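Local coordinates for cytoplasmic protein (Cryptococcus neoformans var. grubii serotype A, PDB 7LPO) that probably hydrolyses the beta-glucosidic bond of steryl glucosides, as a sterylglucosidase of glycoside hydrolase family 5, at residues Glu7-Thr12 and His420-His425; Phe215-Thr220 and Asp402-Leu407; His408-Ser413 and Glu440-Gly445; Arg433-Leu438 and Asp510-Tyr515. All coordinates share one frame; numbering follows the deposited sequence.

Overall arrangement
From the N terminus, residues 7-12 first meet 420-425, so contact 1 closes a loop of some 400 residues that joins the leading segment to the turn between helix 400-419 and strand 424-427. Contact 2 falls entirely within that loop, setting helix 206-221 against the first part of helix 400-419. Contact 3 begins on the next residues of the same helix and reaches helix 440-443, crossing contact 1 along the chain. Contact 4 lies after contact 1 in sequence and crosses contact 3, bringing loop 433-438 to the end of helix 490-512. Contacts 1 and 2 do not touch, with nearest atoms about 9 Å apart, whereas contact 3 touches all three others.

Contact 1 of 4, residues Glu7-Thr12 and His420-His425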
loop_
_atom_site.group_PDB
_atom_site.type_symbol
_atom_site.label_atom_id
_atom_site.label_comp_id
_atom_site.label_asym_id
_atom_site.label_seq_id
_atom_site.Cartn_x
_atom_site.Cartn_y
_atom_site.Cartn_z
ATOM N N GLU A 7 24.779 14.772 15.405
ATOM C CA GLU A 7 24.339 16.123 15.098
ATOM C C GLU A 7 24.372 16.439 13.608
ATOM O O GLU A 7 23.901 17.511 13.211
ATOM C CB GLU A 7 25.206 17.152 15.835
ATOM C CG GLU A 7 25.351 16.913 17.324
ATOM C CD GLU A 7 26.756 17.209 17.819
ATOM O OE1 GLU A 7 27.089 18.400 18.000
ATOM O OE2 GLU A 7 27.530 16.250 18.019
ATOM N N VAL A 8 24.930 15.553 12.781
ATOM C CA VAL A 8 25.009 15.778 11.343
ATOM C C VAL A 8 24.362 14.607 10.614
ATOM O O VAL A 8 24.365 13.465 11.087
ATOM C CB VAL A 8 26.464 15.975 10.855
ATOM C CG1 VAL A 8 27.098 17.181 11.527
ATOM C CG2 VAL A 8 27.293 14.715 11.106
ATOM N N SER A 9 23.811 14.907 9.444
ATOM C CA SER A 9 23.142 13.897 8.644
ATOM C C SER A 9 24.142 12.846 8.166
ATOM O O SER A 9 25.279 13.182 7.812
ATOM C CB SER A 9 22.455 14.549 7.444
ATOM O OG SER A 9 22.444 13.673 6.334
ATOM N N PRO A 10 23.760 11.568 8.157
ATOM C CA PRO A 10 24.640 10.550 7.570
ATOM C C PRO A 10 24.650 10.571 6.053
ATOM O O PRO A 10 25.509 9.912 5.456
ATOM C CB PRO A 10 24.057 9.230 8.101
ATOM C CG PRO A 10 22.597 9.519 8.281
ATOM C CD PRO A 10 22.468 11.007 8.602
ATOM N N VAL A 11 23.740 11.303 5.414
ATOM C CA VAL A 11 23.687 11.372 3.953
ATOM C C VAL A 11 24.554 12.506 3.420
ATOM O O VAL A 11 25.366 12.318 2.509
ATOM C CB VAL A 11 22.223 11.527 3.480
ATOM C CG1 VAL A 11 22.135 11.406 1.967
ATOM C CG2 VAL A 11 21.310 10.508 4.154
ATOM N N THR A 12 24.392 13.701 3.991
ATOM C CA THR A 12 25.064 14.901 3.517
ATOM C C THR A 12 26.195 15.369 4.416
ATOM O O THR A 12 27.065 16.110 3.947
ATOM C CB THR A 12 24.056 16.045 3.411
ATOM O OG1 THR A 12 23.617 16.375 4.742
ATOM C CG2 THR A 12 22.873 15.628 2.546
ATOM N N HIS A 420 15.708 15.723 -2.871
ATOM C CA HIS A 420 15.410 15.661 -1.443
ATOM C C HIS A 420 16.641 15.053 -0.783
ATOM O O HIS A 420 16.696 13.839 -0.537
ATOM C CB HIS A 420 14.138 14.855 -1.185
ATOM C CG HIS A 420 13.655 14.924 0.226
ATOM N ND1 HIS A 420 12.445 14.399 0.622
ATOM C CD2 HIS A 420 14.233 15.427 1.342
ATOM C CE1 HIS A 420 12.297 14.577 1.923
ATOM N NE2 HIS A 420 13.363 15.209 2.380
ATOM N N PRO A 421 17.658 15.874 -0.494
ATOM C CA PRO A 421 18.944 15.317 -0.045
ATOM C C PRO A 421 18.867 14.502 1.227
ATOM O O PRO A 421 19.635 13.545 1.368
ATOM C CB PRO A 421 19.821 16.562 0.156
ATOM C CG PRO A 421 19.222 17.606 -0.729
ATOM C CD PRO A 421 17.740 17.320 -0.775
ATOM N N GLU A 422 17.995 14.861 2.169
ATOM C CA GLU A 422 17.873 14.149 3.437
ATOM C C GLU A 422 16.743 13.122 3.430
ATOM O O GLU A 422 16.270 12.716 4.500
ATOM C CB GLU A 422 17.647 15.142 4.579
ATOM C CG GLU A 422 18.734 16.181 4.745
ATOM C CD GLU A 422 20.038 15.584 5.226
ATOM O OE1 GLU A 422 20.073 14.369 5.523
ATOM O OE2 GLU A 422 21.034 16.331 5.296
ATOM N N SER A 423 16.303 12.692 2.253
ATOM C CA SER A 423 15.144 11.819 2.183
ATOM C C SER A 423 15.423 10.474 2.837
ATOM O O SER A 423 16.477 9.863 2.638
ATOM C CB SER A 423 14.720 11.596 0.733
ATOM O OG SER A 423 13.661 10.652 0.673
ATOM N N ILE A 424 14.456 10.008 3.613
ATOM C CA ILE A 424 14.441 8.622 4.053
ATOM C C ILE A 424 13.952 7.765 2.895
ATOM O O ILE A 424 12.923 8.063 2.280
ATOM C CB ILE A 424 13.551 8.454 5.297
ATOM C CG1 ILE A 424 14.145 9.228 6.480
ATOM C CG2 ILE A 424 13.426 6.990 5.658
ATOM C CD1 ILE A 424 13.219 9.339 7.677
ATOM N N HIS A 425 14.704 6.717 2.576
ATOM C CA HIS A 425 14.267 5.730 1.597
ATOM C C HIS A 425 13.377 4.706 2.289
ATOM O O HIS A 425 13.848 3.911 3.115
ATOM C CB HIS A 425 15.468 5.051 0.955
ATOM C CG HIS A 425 16.215 5.926 0.006
ATOM N ND1 HIS A 425 15.590 6.866 -0.784
ATOM C CD2 HIS A 425 17.536 6.013 -0.271
ATOM C CE1 HIS A 425 16.496 7.488 -1.518
ATOM N NE2 HIS A 425 17.684 6.989 -1.226
#
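Val11 and Glu422, their CA atoms 6.5 Å apart, mark the closest approach of the irregular N-terminal segment 7-12 to the type I turn His420-Ser423 that leads into strand 424-427. The carboxylate of Glu422 carries the contact. Its chain leaves the backbone with CG anti to the carbonyl carbon and then bends at CG (chi2 -68°), which brings CD round toward the two hydroxyls of 7-12. Ser9 OG donates to the syn lone pair of Glu422 OE1, 2.6 Å away. Thr12 OG1 donates to Glu422 OE2, also at 2.6 Å, from the syn side but 25° out of the carboxylate plane. Two hydroxyls thus hold both oxygens and fix the rotation of the group. Ser9 suits its place because OG accepts as well: Thr12 N approaches Ser9 OG almost straight, at 3.0 Å, and Val11 N lies 2.9 Å from Ser9 OG. These bonds form an ST turn within an ST motif; with both N-H groups pointing at OG, its own proton is probably directed to Glu422. Beside this polar pair, Val11 CG1 rests on Pro421 O at 3.3 Å, while Thr12 CG2 meets the proline ring at CB. Tyr20 OH also bonds Glu422 OE1. Val11 further touches Arg417 of helix 400-419, and Ile424 enters strand 424-427 beside strand 263-267, so the N-terminal segment lies across the helix-to-strand turn.

Contact 2 of 4, residues Phe215-Thr220 and Asp402-Leu407; sequences FFAGKT and DDFWAL
Phe404 and Ala217 make the CH-pi part of this interface between helices 206-221 and 400-419; the axes of the two short segments pass 9.0 Å apart, with 124° between their N-to-C directions. Ala217 CB stands over one face of the Phe404 ring, 3.7 Å from its centroid and 15° off the normal; a lone methyl suits a place where the ring comes this close to the helix. The opposite face of the ring is met near its rim by Asp403 CB of its own helix.

Among the apolar contacts, the CB atoms of Phe216 and Phe404 lie 4.1 Å apart. Phe216 and Trp405 run side by side in the same direction, with Phe216 CE1 4.1 Å from Trp405 CD1 and their planes inclined at 52°. Phe400 adds an edge-to-face neighbour to Phe216.

The polar groups are few. Thr220 OG1 sits at the edge of the Phe404 ring, 3.6 Å from its CE1. One water donates to Phe216 O at 2.8 Å and to Phe404 O at 2.7 Å, satisfying both carbonyls near the kink of one helix and the pi-type turn of the other. No direct hydrogen bond links the two segments, so their adhesion depends on aromatic and apolar packing, with the shared water answering the polarity of the two backbones.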
loop_
_atom_site.group_PDB
_atom_site.type_symbol
_atom_site.label_atom_id
_atom_site.label_comp_id
_atom_site.label_asym_id
_atom_site.label_seq_id
_atom_site.Cartn_x
_atom_site.Cartn_y
_atom_site.Cartn_z
ATOM N N PHE A 215 8.648 -3.372 -18.174
ATOM C CA PHE A 215 9.100 -2.342 -17.237
ATOM C C PHE A 215 10.415 -2.716 -16.561
ATOM O O PHE A 215 11.339 -1.898 -16.486
ATOM C CB PHE A 215 8.013 -2.098 -16.187
ATOM C CG PHE A 215 8.275 -0.915 -15.286
ATOM C CD1 PHE A 215 7.987 0.378 -15.709
ATOM C CD2 PHE A 215 8.791 -1.095 -14.008
ATOM C CE1 PHE A 215 8.208 1.461 -14.892
ATOM C CE2 PHE A 215 9.014 -0.003 -13.183
ATOM C CZ PHE A 215 8.715 1.282 -13.637
ATOM N N PHE A 216 10.508 -3.932 -16.031
ATOM C CA PHE A 216 11.639 -4.321 -15.205
ATOM C C PHE A 216 12.721 -5.057 -15.968
ATOM O O PHE A 216 13.858 -5.098 -15.493
ATOM C CB PHE A 216 11.190 -5.226 -14.051
ATOM C CG PHE A 216 10.533 -4.501 -12.934
ATOM C CD1 PHE A 216 11.210 -3.529 -12.228
ATOM C CD2 PHE A 216 9.232 -4.786 -12.590
ATOM C CE1 PHE A 216 10.604 -2.857 -11.203
ATOM C CE2 PHE A 216 8.619 -4.117 -11.554
ATOM C CZ PHE A 216 9.307 -3.156 -10.857
ATOM N N ALA A 217 12.403 -5.652 -17.127
ATOM C CA ALA A 217 13.372 -6.528 -17.775
ATOM C C ALA A 217 13.219 -6.588 -19.289
ATOM O O ALA A 217 13.634 -7.584 -19.895
ATOM C CB ALA A 217 13.247 -7.955 -17.189
ATOM N N GLY A 218 12.642 -5.558 -19.909
ATOM C CA GLY A 218 12.508 -5.551 -21.358
ATOM C C GLY A 218 13.816 -5.787 -22.091
ATOM O O GLY A 218 13.842 -6.433 -23.140
ATOM N N LYS A 219 14.924 -5.275 -21.551
ATOM C CA LYS A 219 16.205 -5.430 -22.242
ATOM C C LYS A 219 16.676 -6.880 -22.263
ATOM O O LYS A 219 17.478 -7.251 -23.127
ATOM C CB LYS A 219 17.275 -4.547 -21.588
ATOM C CG LYS A 219 17.103 -3.064 -21.865
ATOM C CD LYS A 219 18.189 -2.231 -21.190
ATOM C CE LYS A 219 17.840 -1.937 -19.738
ATOM N NZ LYS A 219 18.647 -0.809 -19.164
ATOM N N THR A 220 16.189 -7.704 -21.343
ATOM C CA THR A 220 16.567 -9.109 -21.271
ATOM C C THR A 220 15.632 -10.001 -22.076
ATOM O O THR A 220 16.095 -10.897 -22.789
ATOM C CB THR A 220 16.578 -9.561 -19.806
ATOM O OG1 THR A 220 17.545 -8.794 -19.081
ATOM C CG2 THR A 220 16.891 -11.058 -19.668
ATOM N N ASP A 402 16.413 -9.402 -6.858
ATOM C CA ASP A 402 17.818 -9.002 -6.841
ATOM C C ASP A 402 18.292 -8.486 -8.194
ATOM O O ASP A 402 19.150 -7.600 -8.249
ATOM C CB ASP A 402 18.731 -10.164 -6.425
ATOM C CG ASP A 402 18.283 -10.851 -5.155
ATOM O OD1 ASP A 402 17.648 -10.198 -4.293
ATOM O OD2 ASP A 402 18.576 -12.061 -5.017
ATOM N N ASP A 403 17.779 -9.036 -9.289
ATOM C CA ASP A 403 18.332 -8.736 -10.602
ATOM C C ASP A 403 17.621 -7.600 -11.322
ATOM O O ASP A 403 18.239 -6.950 -12.172
ATOM C CB ASP A 403 18.283 -9.974 -11.495
ATOM C CG ASP A 403 19.046 -11.142 -10.910
ATOM O OD1 ASP A 403 19.981 -10.894 -10.114
ATOM O OD2 ASP A 403 18.700 -12.301 -11.238
ATOM N N PHE A 404 16.345 -7.351 -11.025
ATOM C CA PHE A 404 15.580 -6.389 -11.806
ATOM C C PHE A 404 14.922 -5.331 -10.935
ATOM O O PHE A 404 15.009 -4.138 -11.239
ATOM C CB PHE A 404 14.534 -7.122 -12.644
ATOM C CG PHE A 404 15.127 -8.058 -13.661
ATOM C CD1 PHE A 404 15.907 -7.568 -14.689
ATOM C CD2 PHE A 404 14.906 -9.422 -13.591
ATOM C CE1 PHE A 404 16.459 -8.414 -15.633
ATOM C CE2 PHE A 404 15.470 -10.281 -14.537
ATOM C CZ PHE A 404 16.236 -9.767 -15.559
ATOM N N TRP A 405 14.270 -5.738 -9.845
ATOM C CA TRP A 405 13.671 -4.740 -8.969
ATOM C C TRP A 405 14.741 -3.851 -8.340
ATOM O O TRP A 405 14.614 -2.622 -8.316
ATOM C CB TRP A 405 12.828 -5.397 -7.878
ATOM C CG TRP A 405 12.250 -4.351 -6.987
ATOM C CD1 TRP A 405 11.122 -3.609 -7.206
ATOM C CD2 TRP A 405 12.802 -3.879 -5.764
ATOM N NE1 TRP A 405 10.929 -2.719 -6.182
ATOM C CE2 TRP A 405 11.953 -2.858 -5.286
ATOM C CE3 TRP A 405 13.935 -4.214 -5.022
ATOM C CZ2 TRP A 405 12.194 -2.186 -4.098
ATOM C CZ3 TRP A 405 14.169 -3.546 -3.833
ATOM C CH2 TRP A 405 13.301 -2.546 -3.385
ATOM N N ALA A 406 15.808 -4.457 -7.821
ATOM C CA ALA A 406 16.821 -3.678 -7.117
ATOM C C ALA A 406 17.482 -2.676 -8.051
ATOM O O ALA A 406 17.779 -1.543 -7.652
ATOM C CB ALA A 406 17.860 -4.610 -6.496
ATOM N N LEU A 407 17.701 -3.069 -9.307
ATOM C CA LEU A 407 18.309 -2.161 -10.271
ATOM C C LEU A 407 17.413 -0.954 -10.522
ATOM O O LEU A 407 17.892 0.181 -10.577
ATOM C CB LEU A 407 18.590 -2.907 -11.573
ATOM C CG LEU A 407 19.334 -2.160 -12.677
ATOM C CD1 LEU A 407 20.606 -1.512 -12.181
ATOM C CD2 LEU A 407 19.629 -3.145 -13.811
HETATM O O HOH W 1 14.953 -3.226 -13.790
#

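Contact 3 of 4, residues His408-Ser413 and Glu440-Gly445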
loop_
_atom_site.group_PDB
_atom_site.type_symbol
_atom_site.label_atom_id
_atom_site.label_comp_id
_atom_site.label_asym_id
_atom_site.label_seq_id
_atom_site.Cartn_x
_atom_site.Cartn_y
_atom_site.Cartn_z
ATOM N N HIS A 408 16.105 -1.176 -10.668
ATOM C CA HIS A 408 15.184 -0.047 -10.767
ATOM C C HIS A 408 15.263 0.825 -9.519
ATOM O O HIS A 408 15.193 2.058 -9.602
ATOM C CB HIS A 408 13.745 -0.539 -10.973
ATOM C CG HIS A 408 12.710 0.484 -10.619
ATOM N ND1 HIS A 408 12.441 1.579 -11.411
ATOM C CD2 HIS A 408 11.916 0.607 -9.529
ATOM C CE1 HIS A 408 11.516 2.324 -10.832
ATOM N NE2 HIS A 408 11.172 1.750 -9.694
ATOM N N TRP A 409 15.416 0.197 -8.351
ATOM C CA TRP A 409 15.403 0.954 -7.105
ATOM C C TRP A 409 16.624 1.853 -6.974
ATOM O O TRP A 409 16.525 2.945 -6.402
ATOM C CB TRP A 409 15.324 0.018 -5.903
ATOM C CG TRP A 409 15.359 0.790 -4.612
ATOM C CD1 TRP A 409 14.293 1.333 -3.953
ATOM C CD2 TRP A 409 16.518 1.146 -3.858
ATOM N NE1 TRP A 409 14.716 1.987 -2.828
ATOM C CE2 TRP A 409 16.080 1.893 -2.749
ATOM C CE3 TRP A 409 17.886 0.907 -4.012
ATOM C CZ2 TRP A 409 16.959 2.398 -1.799
ATOM C CZ3 TRP A 409 18.758 1.416 -3.069
ATOM C CH2 TRP A 409 18.292 2.148 -1.976
ATOM N N LEU A 410 17.778 1.424 -7.492
ATOM C CA LEU A 410 18.953 2.287 -7.469
ATOM C C LEU A 410 18.694 3.566 -8.251
ATOM O O LEU A 410 18.944 4.670 -7.750
ATOM C CB LEU A 410 20.170 1.559 -8.029
ATOM C CG LEU A 410 20.572 0.275 -7.300
ATOM C CD1 LEU A 410 21.641 -0.454 -8.147
ATOM C CD2 LEU A 410 21.091 0.518 -5.899
ATOM N N ALA A 411 18.179 3.428 -9.482
ATOM C CA ALA A 411 17.857 4.586 -10.316
ATOM C C ALA A 411 16.810 5.474 -9.656
ATOM O O ALA A 411 16.950 6.704 -9.625
ATOM C CB ALA A 411 17.363 4.128 -11.691
ATOM N N TYR A 412 15.737 4.870 -9.143
ATOM C CA TYR A 412 14.688 5.650 -8.492
ATOM C C TYR A 412 15.238 6.399 -7.285
ATOM O O TYR A 412 15.058 7.614 -7.157
ATOM C CB TYR A 412 13.532 4.731 -8.078
ATOM C CG TYR A 412 12.462 5.417 -7.258
ATOM C CD1 TYR A 412 11.478 6.172 -7.868
ATOM C CD2 TYR A 412 12.441 5.318 -5.864
ATOM C CE1 TYR A 412 10.498 6.807 -7.136
ATOM C CE2 TYR A 412 11.455 5.964 -5.118
ATOM C CZ TYR A 412 10.489 6.707 -5.769
ATOM O OH TYR A 412 9.492 7.348 -5.065
ATOM N N SER A 413 15.928 5.685 -6.390
ATOM C CA SER A 413 16.355 6.290 -5.132
ATOM C C SER A 413 17.366 7.413 -5.365
ATOM O O SER A 413 17.353 8.422 -4.652
ATOM C CB SER A 413 16.924 5.215 -4.202
ATOM O OG SER A 413 18.096 4.622 -4.728
ATOM N N GLU A 440 25.077 0.245 1.060
ATOM C CA GLU A 440 25.123 1.431 1.907
ATOM C C GLU A 440 25.480 2.676 1.105
ATOM O O GLU A 440 25.142 3.787 1.527
ATOM C CB GLU A 440 26.135 1.244 3.044
ATOM C CG GLU A 440 25.566 0.710 4.350
ATOM C CD GLU A 440 24.318 1.455 4.820
ATOM O OE1 GLU A 440 23.314 0.779 5.134
ATOM O OE2 GLU A 440 24.333 2.710 4.857
ATOM N N SER A 441 26.157 2.520 -0.041
ATOM C CA SER A 441 26.466 3.677 -0.873
ATOM C C SER A 441 25.203 4.371 -1.367
ATOM O O SER A 441 25.272 5.527 -1.796
ATOM C CB SER A 441 27.333 3.270 -2.073
ATOM O OG SER A 441 26.864 2.083 -2.690
ATOM N N PHE A 442 24.056 3.691 -1.326
ATOM C CA PHE A 442 22.770 4.292 -1.665
ATOM C C PHE A 442 21.872 4.494 -0.452
ATOM O O PHE A 442 21.124 5.470 -0.404
ATOM C CB PHE A 442 22.028 3.425 -2.692
ATOM C CG PHE A 442 22.614 3.480 -4.070
ATOM C CD1 PHE A 442 23.850 2.920 -4.332
ATOM C CD2 PHE A 442 21.924 4.089 -5.109
ATOM C CE1 PHE A 442 24.393 2.973 -5.603
ATOM C CE2 PHE A 442 22.459 4.147 -6.377
ATOM C CZ PHE A 442 23.694 3.593 -6.629
ATOM N N LEU A 443 21.917 3.588 0.522
ATOM C CA LEU A 443 21.127 3.773 1.735
ATOM C C LEU A 443 21.657 4.939 2.561
ATOM O O LEU A 443 20.889 5.810 2.990
ATOM C CB LEU A 443 21.138 2.492 2.558
ATOM C CG LEU A 443 20.446 1.272 1.953
ATOM C CD1 LEU A 443 20.589 0.083 2.882
ATOM C CD2 LEU A 443 18.993 1.579 1.685
ATOM N N LYS A 444 22.972 4.951 2.811
ATOM C CA LYS A 444 23.655 6.049 3.490
ATOM C C LYS A 444 23.046 6.330 4.860
ATOM O O LYS A 444 22.896 7.483 5.262
ATOM C CB LYS A 444 23.645 7.312 2.628
ATOM C CG LYS A 444 24.493 7.231 1.364
ATOM C CD LYS A 444 24.616 8.611 0.684
ATOM C CE LYS A 444 25.486 8.547 -0.568
ATOM N NZ LYS A 444 25.452 9.811 -1.363
ATOM N N GLY A 445 22.686 5.267 5.577
ATOM C CA GLY A 445 22.209 5.399 6.939
ATOM C C GLY A 445 20.907 6.142 7.094
ATOM O O GLY A 445 20.639 6.698 8.162
HETATM O O HOH W 2 20.126 6.705 -2.820
#
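Trp409 and Leu410 of the long helix 400-419 receive Phe442 and Leu443 of the short helix 440-443. The side chains of Leu410 and Phe442 cross at about a right angle. Leu410 CD2 stands over the centre of the Phe442 ring, 3.7 Å from the centroid and only 9° off the normal, a CH-pi contact in which one methyl of a branched side chain lies on a flat face. Phe442 has its CG anti to the carbonyl carbon (chi1 -73°). Farther out on the ring, Phe442 CE2 lies 3.8 Å from Leu410 CB. At the edge of the ring, near its plane, is Ser413 OG, 3.9 Å from Phe442 CD2.

The fold of the family is a TIM barrel, and here helix 440-443 occupies part of the connection between the parallel strands 424-427 and 447-449; its residues pack against a much longer helix that precedes the first of these strands. Within this layer Trp409 slides past Phe442 in the opposite direction. The far rim of the indole is what it offers: Trp409 CZ3 meets Phe442 CB at 3.9 Å and Trp409 CH2 meets Leu443 CD2 at 3.8 Å. A broad ring suits this place, since it also touches Ile427 and meets His425 edge-to-face. A water donates to Phe442 O at 2.9 Å. Lys444 leaves the helix with positive phi, and in the turn that follows Gly445 N donates to the syn lone pair of Glu440 OE2 at 3.1 Å; Glu440 OE1 in turn is hydrogen-bonded to Tyr515 OH.

Contact 4 of 4, residues Arg433-Leu438 and Asp510-Tyr515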
loop_
_atom_site.group_PDB
_atom_site.type_symbol
_atom_site.label_atom_id
_atom_site.label_comp_id
_atom_site.label_asym_id
_atom_site.label_seq_id
_atom_site.Cartn_x
_atom_site.Cartn_y
_atom_site.Cartn_z
ATOM N N ARG A 433 7.807 -10.888 -0.730
ATOM C CA ARG A 433 9.213 -11.208 -0.925
ATOM C C ARG A 433 10.045 -10.488 0.132
ATOM O O ARG A 433 9.668 -9.423 0.631
ATOM C CB ARG A 433 9.694 -10.801 -2.335
ATOM C CG ARG A 433 8.805 -11.263 -3.502
ATOM C CD ARG A 433 8.910 -12.765 -3.744
ATOM N NE ARG A 433 8.659 -13.113 -5.143
ATOM C CZ ARG A 433 7.994 -14.197 -5.549
ATOM N NH1 ARG A 433 7.499 -15.066 -4.662
ATOM N NH2 ARG A 433 7.824 -14.417 -6.849
ATOM N N GLN A 434 11.177 -11.072 0.470
ATOM C CA GLN A 434 12.128 -10.349 1.295
ATOM C C GLN A 434 12.835 -9.295 0.451
ATOM O O GLN A 434 13.036 -9.490 -0.752
ATOM C CB GLN A 434 13.165 -11.293 1.883
ATOM C CG GLN A 434 12.642 -12.263 2.922
ATOM C CD GLN A 434 13.769 -13.102 3.514
ATOM O OE1 GLN A 434 14.618 -13.627 2.787
ATOM N NE2 GLN A 434 13.791 -13.214 4.833
ATOM N N PRO A 435 13.234 -8.178 1.048
ATOM C CA PRO A 435 14.015 -7.196 0.298
ATOM C C PRO A 435 15.361 -7.781 -0.080
ATOM O O PRO A 435 15.822 -8.748 0.550
ATOM C CB PRO A 435 14.162 -6.021 1.280
ATOM C CG PRO A 435 14.070 -6.648 2.619
ATOM C CD PRO A 435 13.094 -7.805 2.469
ATOM N N PRO A 436 16.012 -7.246 -1.109
ATOM C CA PRO A 436 17.391 -7.642 -1.397
ATOM C C PRO A 436 18.339 -6.919 -0.453
ATOM O O PRO A 436 17.964 -5.986 0.256
ATOM C CB PRO A 436 17.594 -7.184 -2.842
ATOM C CG PRO A 436 16.756 -5.919 -2.920
ATOM C CD PRO A 436 15.612 -6.073 -1.912
ATOM N N LYS A 437 19.587 -7.369 -0.447
ATOM C CA LYS A 437 20.633 -6.574 0.174
ATOM C C LYS A 437 20.902 -5.367 -0.715
ATOM O O LYS A 437 21.162 -5.514 -1.912
ATOM C CB LYS A 437 21.892 -7.407 0.382
ATOM C CG LYS A 437 21.745 -8.377 1.557
ATOM C CD LYS A 437 21.075 -9.674 1.111
ATOM C CE LYS A 437 22.062 -10.449 0.291
ATOM N NZ LYS A 437 21.533 -11.461 -0.667
ATOM N N LEU A 438 20.794 -4.189 -0.146
ATOM C CA LEU A 438 20.987 -2.950 -0.873
ATOM C C LEU A 438 22.234 -2.242 -0.359
ATOM O O LEU A 438 22.515 -2.281 0.844
ATOM C CB LEU A 438 19.772 -2.028 -0.722
ATOM C CG LEU A 438 18.480 -2.528 -1.378
ATOM C CD1 LEU A 438 17.311 -1.629 -0.976
ATOM C CD2 LEU A 438 18.596 -2.606 -2.887
ATOM N N ASP A 510 17.866 -8.654 9.395
ATOM C CA ASP A 510 18.616 -9.713 8.728
ATOM C C ASP A 510 19.281 -9.219 7.448
ATOM O O ASP A 510 20.382 -9.663 7.102
ATOM C CB ASP A 510 17.692 -10.878 8.378
ATOM C CG ASP A 510 17.329 -11.719 9.569
ATOM O OD1 ASP A 510 17.925 -11.514 10.650
ATOM O OD2 ASP A 510 16.434 -12.580 9.415
ATOM N N ILE A 511 18.611 -8.331 6.708
ATOM C CA ILE A 511 18.942 -8.057 5.314
ATOM C C ILE A 511 19.413 -6.622 5.113
ATOM O O ILE A 511 20.475 -6.382 4.531
ATOM C CB ILE A 511 17.753 -8.370 4.387
ATOM C CG1 ILE A 511 17.411 -9.858 4.464
ATOM C CG2 ILE A 511 18.080 -7.952 2.958
ATOM C CD1 ILE A 511 16.096 -10.208 3.796
ATOM N N LEU A 512 18.614 -5.651 5.545
ATOM C CA LEU A 512 18.947 -4.258 5.273
ATOM C C LEU A 512 19.903 -3.680 6.309
ATOM O O LEU A 512 20.787 -2.893 5.960
ATOM C CB LEU A 512 17.673 -3.417 5.211
ATOM C CG LEU A 512 16.793 -3.671 3.983
ATOM C CD1 LEU A 512 15.481 -2.878 4.049
ATOM C CD2 LEU A 512 17.551 -3.326 2.701
ATOM N N GLY A 513 19.763 -4.068 7.572
ATOM C CA GLY A 513 20.613 -3.575 8.628
ATOM C C GLY A 513 19.788 -3.077 9.795
ATOM O O GLY A 513 18.618 -3.442 9.962
ATOM N N ASN A 514 20.411 -2.234 10.620
ATOM C CA ASN A 514 19.747 -1.698 11.806
ATOM C C ASN A 514 18.989 -0.439 11.405
ATOM O O ASN A 514 19.459 0.694 11.524
ATOM C CB ASN A 514 20.756 -1.454 12.914
ATOM C CG ASN A 514 21.050 -2.715 13.697
ATOM O OD1 ASN A 514 20.407 -2.999 14.712
ATOM N ND2 ASN A 514 22.014 -3.492 13.216
ATOM N N TYR A 515 17.788 -0.665 10.900
ATOM C CA TYR A 515 16.909 0.365 10.378
ATOM C C TYR A 515 15.521 0.143 10.943
ATOM O O TYR A 515 15.182 -0.967 11.365
ATOM C CB TYR A 515 16.847 0.317 8.848
ATOM C CG TYR A 515 18.084 0.820 8.160
ATOM C CD1 TYR A 515 18.399 2.172 8.167
ATOM C CD2 TYR A 515 18.929 -0.050 7.484
ATOM C CE1 TYR A 515 19.520 2.646 7.524
ATOM C CE2 TYR A 515 20.067 0.413 6.845
ATOM C CZ TYR A 515 20.351 1.764 6.870
ATOM O OH TYR A 515 21.465 2.242 6.235
HETATM O O HOH W 3 21.618 -4.303 2.853
#
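Ile511 O and Leu438 O are joined by one water that donates to both, at 2.9 Å to Ile511 O and 3.0 Å to Leu438 O. No direct hydrogen bond joins the segments; methyl groups meet side chains and backbone carbonyls, with Ile511 in the middle. Its CG1 lies anti to the carbonyl carbon and CG2 anti to the backbone N, and the two branches divide the work. CG2 rests on the carbonyls of the loop, 3.3 Å from Pro436 O and scarcely farther from Pro435 O. The longer branch brings CD1 against Gln434, 3.7 Å from its CB, where the two side chains cross at about a right angle, and within 4.1 Å of Pro435 CD. A beta-branched residue suits this place because it can fill two directions.

Gln434 lends its aliphatic part to Ile511 while its NE2 is hydrogen-bonded to Asp507, four residues before Ile511 on helix 490-512. Lys437 lays its CG and CD beside Ile511 CG2, its chain bent twice (chi2 85°, chi3 73°), while NZ extends off from the interface. Leu512 points CD2 to Pro436 O and to Leu438 CD1, the latter at 4.1 Å, the two leucines side by side. Gly513 is the first residue to leave helical angles, with a positive phi at which a side chain would run into the preceding carbonyl.

Residues 434-436 keep an extended, polyproline II-like course, stiffened by two prolines. Pro436 turns to helix 400-419 instead; Leu512 and Leu438 reach Ile427 of strand 424-427, consistent with the family's TIM barrel, whose helices flank the parallel strands outside.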